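Local coordinates for exodeoxyribonuclease III (PDB 2VOA), which probably cleaves DNA at abasic sites as a metal-dependent AP endonuclease of the ExoIII family, acting in DNA repair, at residues A[216-221]-A[246-251]; A[100-105]-A[141-146]. The protein carries 1 engineered substitution. All blocks are in the same frame, centred on the assembly; numbering follows the deposited sequence.

Contact 1: A[216-221]-A[246-251]. Engineered in segment 216-221: Gly217 (natural residue Val).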
ATOM      1  N   ARG A 216       6.347   3.513  26.183  1.00 28.46           N
ATOM      2  CA  ARG A 216       7.750   3.118  26.021  1.00 29.36           C
ATOM      3  C   ARG A 216       7.881   1.669  26.525  1.00 29.40           C
ATOM      4  O   ARG A 216       8.244   1.412  27.691  1.00 28.83           O
ATOM      5  CB  ARG A 216       8.698   4.100  26.751  1.00 29.65           C
ATOM      6  CG  ARG A 216      10.162   4.070  26.197  1.00 29.27           C
ATOM      7  CD  ARG A 216      10.903   2.779  26.549  1.00 29.94           C
ATOM      8  NE  ARG A 216      11.152   2.732  27.987  1.00 27.87           N
ATOM      9  CZ  ARG A 216      12.191   2.141  28.574  1.00 30.68           C
ATOM     10  NH1 ARG A 216      13.109   1.471  27.854  1.00 31.33           N
ATOM     11  NH2 ARG A 216      12.313   2.227  29.892  1.00 29.76           N
ATOM     12  N   GLY A 217       7.543   0.733  25.632  1.00 28.54           N
ATOM     13  CA  GLY A 217       7.604  -0.710  25.933  1.00 29.32           C
ATOM     14  C   GLY A 217       8.767  -1.445  25.262  1.00 30.42           C
ATOM     15  O   GLY A 217       8.911  -2.672  25.429  1.00 31.25           O
ATOM     16  N   ASP A 218       9.569  -0.713  24.495  1.00 29.85           N
ATOM     17  CA  ASP A 218      10.777  -1.221  23.818  1.00 30.59           C
ATOM     18  C   ASP A 218      11.998  -0.853  24.677  1.00 30.97           C
ATOM     19  O   ASP A 218      12.036   0.215  25.294  1.00 30.68           O
ATOM     20  CB  ASP A 218      10.923  -0.608  22.418  1.00 31.73           C
ATOM     21  CG  ASP A 218       9.724  -0.867  21.544  1.00 32.96           C
ATOM     22  OD1 ASP A 218       8.825   0.007  21.467  1.00 33.86           O
ATOM     23  OD2 ASP A 218       9.692  -1.963  20.949  1.00 35.17           O
ATOM     24  N   ALA A 219      13.015  -1.722  24.718  1.00 30.04           N
ATOM     25  CA  ALA A 219      14.149  -1.459  25.615  1.00 29.78           C
ATOM     26  C   ALA A 219      15.444  -2.067  25.062  1.00 30.46           C
ATOM     27  O   ALA A 219      15.409  -3.050  24.293  1.00 30.24           O
ATOM     28  CB  ALA A 219      13.872  -1.965  27.057  1.00 29.78           C
ATOM     29  N   ILE A 220      16.557  -1.451  25.464  1.00 30.42           N
ATOM     30  CA  ILE A 220      17.876  -2.032  25.295  1.00 29.97           C
ATOM     31  C   ILE A 220      18.460  -2.206  26.696  1.00 30.23           C
ATOM     32  O   ILE A 220      18.725  -1.222  27.390  1.00 28.99           O
ATOM     33  CB  ILE A 220      18.800  -1.130  24.447  1.00 29.15           C
ATOM     34  CG1 ILE A 220      18.246  -1.016  23.009  1.00 31.57           C
ATOM     35  CG2 ILE A 220      20.250  -1.682  24.459  1.00 29.00           C
ATOM     36  CD1 ILE A 220      18.912   0.102  22.183  1.00 32.40           C
ATOM     37  N   LEU A 221      18.637  -3.464  27.107  1.00 29.83           N
ATOM     38  CA  LEU A 221      19.125  -3.773  28.448  1.00 30.22           C
ATOM     39  C   LEU A 221      20.535  -4.304  28.325  1.00 30.75           C
ATOM     40  O   LEU A 221      20.768  -5.245  27.577  1.00 31.88           O
ATOM     41  CB  LEU A 221      18.233  -4.817  29.124  1.00 30.55           C
ATOM     42  CG  LEU A 221      16.757  -4.518  29.445  1.00 34.33           C
ATOM     43  CD1 LEU A 221      16.536  -3.082  29.866  1.00 33.84           C
ATOM     44  CD2 LEU A 221      15.879  -4.817  28.305  1.00 35.22           C
ATOM     45  N   SER A 246       6.161   2.597  10.585  1.00 27.43           N
ATOM     46  CA  SER A 246       5.819   1.644  11.651  1.00 27.91           C
ATOM     47  C   SER A 246       5.112   2.432  12.759  1.00 28.64           C
ATOM     48  O   SER A 246       5.304   3.642  12.865  1.00 28.47           O
ATOM     49  CB  SER A 246       7.085   1.032  12.266  1.00 28.76           C
ATOM     50  OG  SER A 246       6.705   0.041  13.217  1.00 28.70           O
ATOM     51  N   ASP A 247       4.333   1.758  13.604  1.00 28.83           N
ATOM     52  CA  ASP A 247       3.786   2.429  14.792  1.00 28.92           C
ATOM     53  C   ASP A 247       4.841   2.625  15.896  1.00 28.86           C
ATOM     54  O   ASP A 247       4.672   3.487  16.760  1.00 30.05           O
ATOM     55  CB  ASP A 247       2.494   1.762  15.328  1.00 28.61           C
ATOM     56  CG  ASP A 247       2.569   0.235  15.399  1.00 28.83           C
ATOM     57  OD1 ASP A 247       3.663  -0.375  15.211  1.00 31.12           O
ATOM     58  OD2 ASP A 247       1.509  -0.366  15.707  1.00 28.50           O
ATOM     59  N   HIS A 248       5.930   1.853  15.846  1.00 28.47           N
ATOM     60  CA  HIS A 248       7.057   2.020  16.779  1.00 29.48           C
ATOM     61  C   HIS A 248       8.164   2.919  16.202  1.00 30.35           C
ATOM     62  O   HIS A 248       8.269   3.070  14.971  1.00 30.64           O
ATOM     63  CB  HIS A 248       7.648   0.652  17.148  1.00 29.87           C
ATOM     64  CG  HIS A 248       6.739  -0.181  17.984  1.00 30.91           C
ATOM     65  ND1 HIS A 248       7.018  -0.485  19.304  1.00 33.06           N
ATOM     66  CD2 HIS A 248       5.587  -0.816  17.681  1.00 31.81           C
ATOM     67  CE1 HIS A 248       6.045  -1.235  19.787  1.00 32.37           C
ATOM     68  NE2 HIS A 248       5.159  -1.443  18.832  1.00 34.09           N
ATOM     69  N   LEU A 249       8.996   3.466  17.099  1.00 30.69           N
ATOM     70  CA  LEU A 249      10.223   4.202  16.756  1.00 31.89           C
ATOM     71  C   LEU A 249      11.457   3.304  17.018  1.00 31.07           C
ATOM     72  O   LEU A 249      11.436   2.499  17.966  1.00 31.89           O
ATOM     73  CB  LEU A 249      10.386   5.416  17.697  1.00 32.59           C
ATOM     74  CG  LEU A 249       9.547   6.681  17.573  1.00 33.61           C
ATOM     75  CD1 LEU A 249       8.082   6.425  17.912  1.00 33.09           C
ATOM     76  CD2 LEU A 249      10.120   7.740  18.488  1.00 33.29           C
ATOM     77  N   PRO A 250      12.547   3.453  16.224  1.00 30.73           N
ATOM     78  CA  PRO A 250      13.790   2.803  16.663  1.00 30.23           C
ATOM     79  C   PRO A 250      14.289   3.381  17.989  1.00 30.41           C
ATOM     80  O   PRO A 250      14.161   4.600  18.241  1.00 30.59           O
ATOM     81  CB  PRO A 250      14.805   3.180  15.556  1.00 31.36           C
ATOM     82  CG  PRO A 250      13.975   3.431  14.370  1.00 31.06           C
ATOM     83  CD  PRO A 250      12.748   4.140  14.931  1.00 31.71           C
ATOM     84  N   LEU A 251      14.854   2.513  18.818  1.00 30.18           N
ATOM     85  CA  LEU A 251      15.518   2.925  20.042  1.00 30.67           C
ATOM     86  C   LEU A 251      17.001   2.593  19.818  1.00 30.87           C
ATOM     87  O   LEU A 251      17.318   1.475  19.376  1.00 30.22           O
ATOM     88  CB  LEU A 251      14.935   2.186  21.259  1.00 31.22           C
ATOM     89  CG  LEU A 251      15.555   2.539  22.615  1.00 33.15           C
ATOM     90  CD1 LEU A 251      15.247   3.997  22.987  1.00 36.71           C
ATOM     91  CD2 LEU A 251      15.064   1.543  23.697  1.00 32.81           C
TER

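Contact 2: A[100-105]-A[141-146]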
ATOM      1  N   ASP A 100      26.995 -10.664  23.068  1.00 28.17           N
ATOM      2  CA  ASP A 100      25.932 -11.678  23.170  1.00 28.94           C
ATOM      3  C   ASP A 100      24.621 -10.920  23.047  1.00 28.46           C
ATOM      4  O   ASP A 100      24.289 -10.119  23.934  1.00 30.13           O
ATOM      5  CB  ASP A 100      26.021 -12.379  24.524  1.00 28.83           C
ATOM      6  CG  ASP A 100      24.952 -13.461  24.731  1.00 32.81           C
ATOM      7  OD1 ASP A 100      24.846 -13.939  25.886  1.00 36.17           O
ATOM      8  OD2 ASP A 100      24.200 -13.819  23.797  1.00 33.86           O
ATOM      9  N   VAL A 101      23.911 -11.124  21.938  1.00 28.14           N
ATOM     10  CA  VAL A 101      22.680 -10.359  21.650  1.00 28.66           C
ATOM     11  C   VAL A 101      21.456 -11.237  21.754  1.00 28.74           C
ATOM     12  O   VAL A 101      21.369 -12.262  21.083  1.00 28.83           O
ATOM     13  CB  VAL A 101      22.702  -9.745  20.222  1.00 27.90           C
ATOM     14  CG1 VAL A 101      21.403  -8.951  19.956  1.00 30.70           C
ATOM     15  CG2 VAL A 101      23.920  -8.817  20.058  1.00 30.53           C
ATOM     16  N   ILE A 102      20.510 -10.820  22.589  1.00 29.10           N
ATOM     17  CA  ILE A 102      19.240 -11.567  22.748  1.00 28.97           C
ATOM     18  C   ILE A 102      18.092 -10.629  22.350  1.00 29.09           C
ATOM     19  O   ILE A 102      17.887  -9.618  22.993  1.00 29.67           O
ATOM     20  CB  ILE A 102      19.010 -12.069  24.201  1.00 28.85           C
ATOM     21  CG1 ILE A 102      20.259 -12.748  24.783  1.00 31.65           C
ATOM     22  CG2 ILE A 102      17.782 -12.993  24.247  1.00 28.56           C
ATOM     23  CD1 ILE A 102      21.059 -11.870  25.772  1.00 34.07           C
ATOM     24  N   ASN A 103      17.348 -10.988  21.300  1.00 28.06           N
ATOM     25  CA  ASN A 103      16.286 -10.139  20.754  1.00 28.39           C
ATOM     26  C   ASN A 103      14.939 -10.818  20.981  1.00 28.37           C
ATOM     27  O   ASN A 103      14.692 -11.891  20.450  1.00 28.21           O
ATOM     28  CB  ASN A 103      16.515  -9.934  19.258  1.00 28.25           C
ATOM     29  CG  ASN A 103      15.376  -9.180  18.566  1.00 29.27           C
ATOM     30  OD1 ASN A 103      14.561  -8.497  19.210  1.00 30.93           O
ATOM     31  ND2 ASN A 103      15.379  -9.244  17.207  1.00 29.25           N
ATOM     32  N   THR A 104      14.087 -10.198  21.798  1.00 29.25           N
ATOM     33  CA  THR A 104      12.793 -10.785  22.162  1.00 29.17           C
ATOM     34  C   THR A 104      11.609  -9.934  21.701  1.00 29.79           C
ATOM     35  O   THR A 104      11.642  -8.675  21.773  1.00 29.71           O
ATOM     36  CB  THR A 104      12.632 -10.974  23.712  1.00 29.99           C
ATOM     37  OG1 THR A 104      12.764  -9.704  24.344  1.00 29.41           O
ATOM     38  CG2 THR A 104      13.684 -11.914  24.283  1.00 30.79           C
ATOM     39  N   TYR A 105      10.549 -10.626  21.282  1.00 29.19           N
ATOM     40  CA  TYR A 105       9.264 -10.015  21.064  1.00 28.86           C
ATOM     41  C   TYR A 105       8.313 -10.690  22.053  1.00 28.42           C
ATOM     42  O   TYR A 105       7.805 -11.794  21.804  1.00 29.04           O
ATOM     43  CB  TYR A 105       8.797 -10.176  19.596  1.00 29.83           C
ATOM     44  CG  TYR A 105       7.401  -9.681  19.383  1.00 30.59           C
ATOM     45  CD1 TYR A 105       7.021  -8.404  19.832  1.00 31.26           C
ATOM     46  CD2 TYR A 105       6.430 -10.490  18.764  1.00 32.42           C
ATOM     47  CE1 TYR A 105       5.723  -7.940  19.676  1.00 31.29           C
ATOM     48  CE2 TYR A 105       5.124 -10.043  18.591  1.00 33.33           C
ATOM     49  CZ  TYR A 105       4.771  -8.774  19.063  1.00 33.24           C
ATOM     50  OH  TYR A 105       3.482  -8.324  18.911  1.00 37.66           O
ATOM     51  N   ALA A 141      26.776  -8.235  27.116  1.00 28.94           N
ATOM     52  CA  ALA A 141      25.562  -8.774  26.531  1.00 28.37           C
ATOM     53  C   ALA A 141      24.489  -7.699  26.498  1.00 29.20           C
ATOM     54  O   ALA A 141      24.461  -6.809  27.364  1.00 28.25           O
ATOM     55  CB  ALA A 141      25.060  -9.997  27.305  1.00 29.11           C
ATOM     56  N   VAL A 142      23.643  -7.779  25.480  1.00 29.17           N
ATOM     57  CA  VAL A 142      22.487  -6.886  25.340  1.00 31.07           C
ATOM     58  C   VAL A 142      21.249  -7.741  25.114  1.00 30.74           C
ATOM     59  O   VAL A 142      21.242  -8.615  24.237  1.00 30.93           O
ATOM     60  CB  VAL A 142      22.667  -5.832  24.182  1.00 31.83           C
ATOM     61  CG1 VAL A 142      23.967  -5.073  24.306  0.50 32.69           C
ATOM     62  CG2 VAL A 142      22.552  -6.450  22.779  0.50 32.28           C
ATOM     63  N   TRP A 143      20.215  -7.489  25.915  1.00 30.80           N
ATOM     64  CA  TRP A 143      18.900  -8.062  25.701  1.00 29.96           C
ATOM     65  C   TRP A 143      18.104  -6.867  25.221  1.00 31.78           C
ATOM     66  O   TRP A 143      18.015  -5.840  25.914  1.00 31.56           O
ATOM     67  CB  TRP A 143      18.376  -8.682  26.994  1.00 30.52           C
ATOM     68  CG  TRP A 143      16.907  -8.898  27.052  1.00 29.45           C
ATOM     69  CD1 TRP A 143      16.066  -9.310  26.036  1.00 31.67           C
ATOM     70  CD2 TRP A 143      16.088  -8.736  28.214  1.00 30.58           C
ATOM     71  NE1 TRP A 143      14.761  -9.395  26.517  1.00 31.33           N
ATOM     72  CE2 TRP A 143      14.753  -9.019  27.834  1.00 31.77           C
ATOM     73  CE3 TRP A 143      16.349  -8.335  29.533  1.00 32.93           C
ATOM     74  CZ2 TRP A 143      13.672  -8.926  28.740  1.00 31.34           C
ATOM     75  CZ3 TRP A 143      15.269  -8.223  30.434  1.00 31.74           C
ATOM     76  CH2 TRP A 143      13.947  -8.529  30.020  1.00 30.72           C
ATOM     77  N   CYS A 144      17.639  -6.991  23.970  0.50 31.19           N
ATOM     78  CA  CYS A 144      16.855  -5.976  23.228  0.50 31.38           C
ATOM     79  C   CYS A 144      15.454  -6.475  22.944  0.50 31.03           C
ATOM     80  O   CYS A 144      15.202  -7.687  22.967  0.50 29.47           O
ATOM     81  CB  CYS A 144      17.482  -5.703  21.863  0.50 31.58           C
ATOM     82  SG  CYS A 144      19.036  -4.805  21.847  0.50 36.47           S
ATOM     83  N   GLY A 145      14.541  -5.552  22.642  1.00 30.47           N
ATOM     84  CA  GLY A 145      13.323  -5.967  21.991  1.00 31.63           C
ATOM     85  C   GLY A 145      12.118  -5.142  22.313  1.00 30.73           C
ATOM     86  O   GLY A 145      12.214  -4.072  22.926  1.00 30.78           O
ATOM     87  N   ASP A 146      10.989  -5.649  21.838  1.00 30.60           N
ATOM     88  CA  ASP A 146       9.722  -5.078  22.173  1.00 29.65           C
ATOM     89  C   ASP A 146       9.210  -5.949  23.296  1.00 29.10           C
ATOM     90  O   ASP A 146       8.794  -7.089  23.072  1.00 29.24           O
ATOM     91  CB  ASP A 146       8.780  -5.101  20.976  1.00 29.95           C
ATOM     92  CG  ASP A 146       7.436  -4.458  21.276  1.00 32.13           C
ATOM     93  OD1 ASP A 146       7.121  -4.134  22.457  1.00 32.67           O
ATOM     94  OD2 ASP A 146       6.659  -4.301  20.300  1.00 33.32           O
TER

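Contact 1: A[216-221]-A[246-251]
In Asp218 and His248, chi1 of -57° and -69° respectively puts each CG beside its own backbone N and anti to the carbonyl carbon, on side chains that both leave the backbone toward the opposite segment. The imidazole meets the carboxylate edge-on: ND1 of His248 donates to OD1 of Asp218 over 2.9 Å, and the oxygen lies in the ring plane and accepts on its syn side, that of OD2. The two planes stand nearly perpendicular, 83° apart. OD1 is also hydrogen-bonded to Thr199, so the acceptor is held from two sources. An alanine in place of Asp218 would probably leave ND1 of His248 without this acceptor and the imidazole freer to turn about its CB-CG bond. Such a His-carboxylate pairing joins two residues predicted to matter for catalysis. Farther along, Leu251 CD2 packs 3.7 Å from Ala219 CA. Ile220 and Leu251 run alongside one another with opposite headings, Ile220 CG1 lying 4.1 Å from Leu251 CD2. Ile220 CD1 rests against the carbonyl O of Leu251. Strand 218-222 here faces the loop leading into strand 251-255, which belongs to the other sheet; Asn8 and Thr6 of strand 2-8 and Leu188 of helix 187-191 pack around the junction.

Contact 2: A[100-105]-A[141-146]
Thr104 OG1 is the side-chain oxygen on which two groups of the neighbouring strand converge. The indole NE1 of Trp143 donates to it over 3.0 Å, with the hydroxyl close to the ring plane, and OG1 in turn makes a weak bond to the carbonyl O of Cys144. The hydroxyl reaches both from between its own backbone N and carbonyl carbon (chi1 59°), while Thr104 CG2 lies 3.5 Å from the same NE1. The two backbones are joined by a parallel ladder, in which Val142, Ile102, Cys144 and Thr104 each give an N-H to a carbonyl of the opposite strand; Ile102 N to Val142 O measures 2.8 Å. The last rung, from Asp146 N to Thr104 O, is weak, at the point where the chain turns a corner at Gly145. Gly145 CA approaches Thr104 O to 3.2 Å in a CA-H...O contact, at backbone angles that suit a glycine. With helix 115-134 the two strands form a beta-alpha-beta unit, and the ladder, weakening at its last rung, carries Tyr105 and Asp146 to neighbouring places at its end.

Ile102, Thr104 and Trp143 share one face of the sheet. On the other, Tyr105 and Asp146 lie side by side and point the same way, Tyr105 CE1 3.8 Å from Asp146 OD2, their planes 54° apart. Tyr105 also packs on a DNA sugar. Gripped at OD2 by Asn8 and at OD1 by the backbone N of Asn148, the carboxylate of Asp146 is probably held in a set orientation beside Tyr105, consistent with its predicted metal-binding and catalytic roles.

How the contacts relate
Contacts 1 and 2, their centres 12 Å apart, come in series along the chain: contact 2 closes before contact 1 opens. Strand 141-144 of contact 2 is the antiparallel neighbour of strand 218-222 of contact 1, with probable hydrogen bonds from Leu221 N to Trp143 O and from Ala219 N to Gly145 O. Contact 1 then reaches across to strand 251-255 of the other sheet. At the seam, His248 CE1 packs 3.2 Å from Asp146 OD2, bringing predicted catalytic and metal-binding residues from both contacts into one site. As in other DNase I-like enzymes, that site probably lies at one end of the two-sheet sandwich.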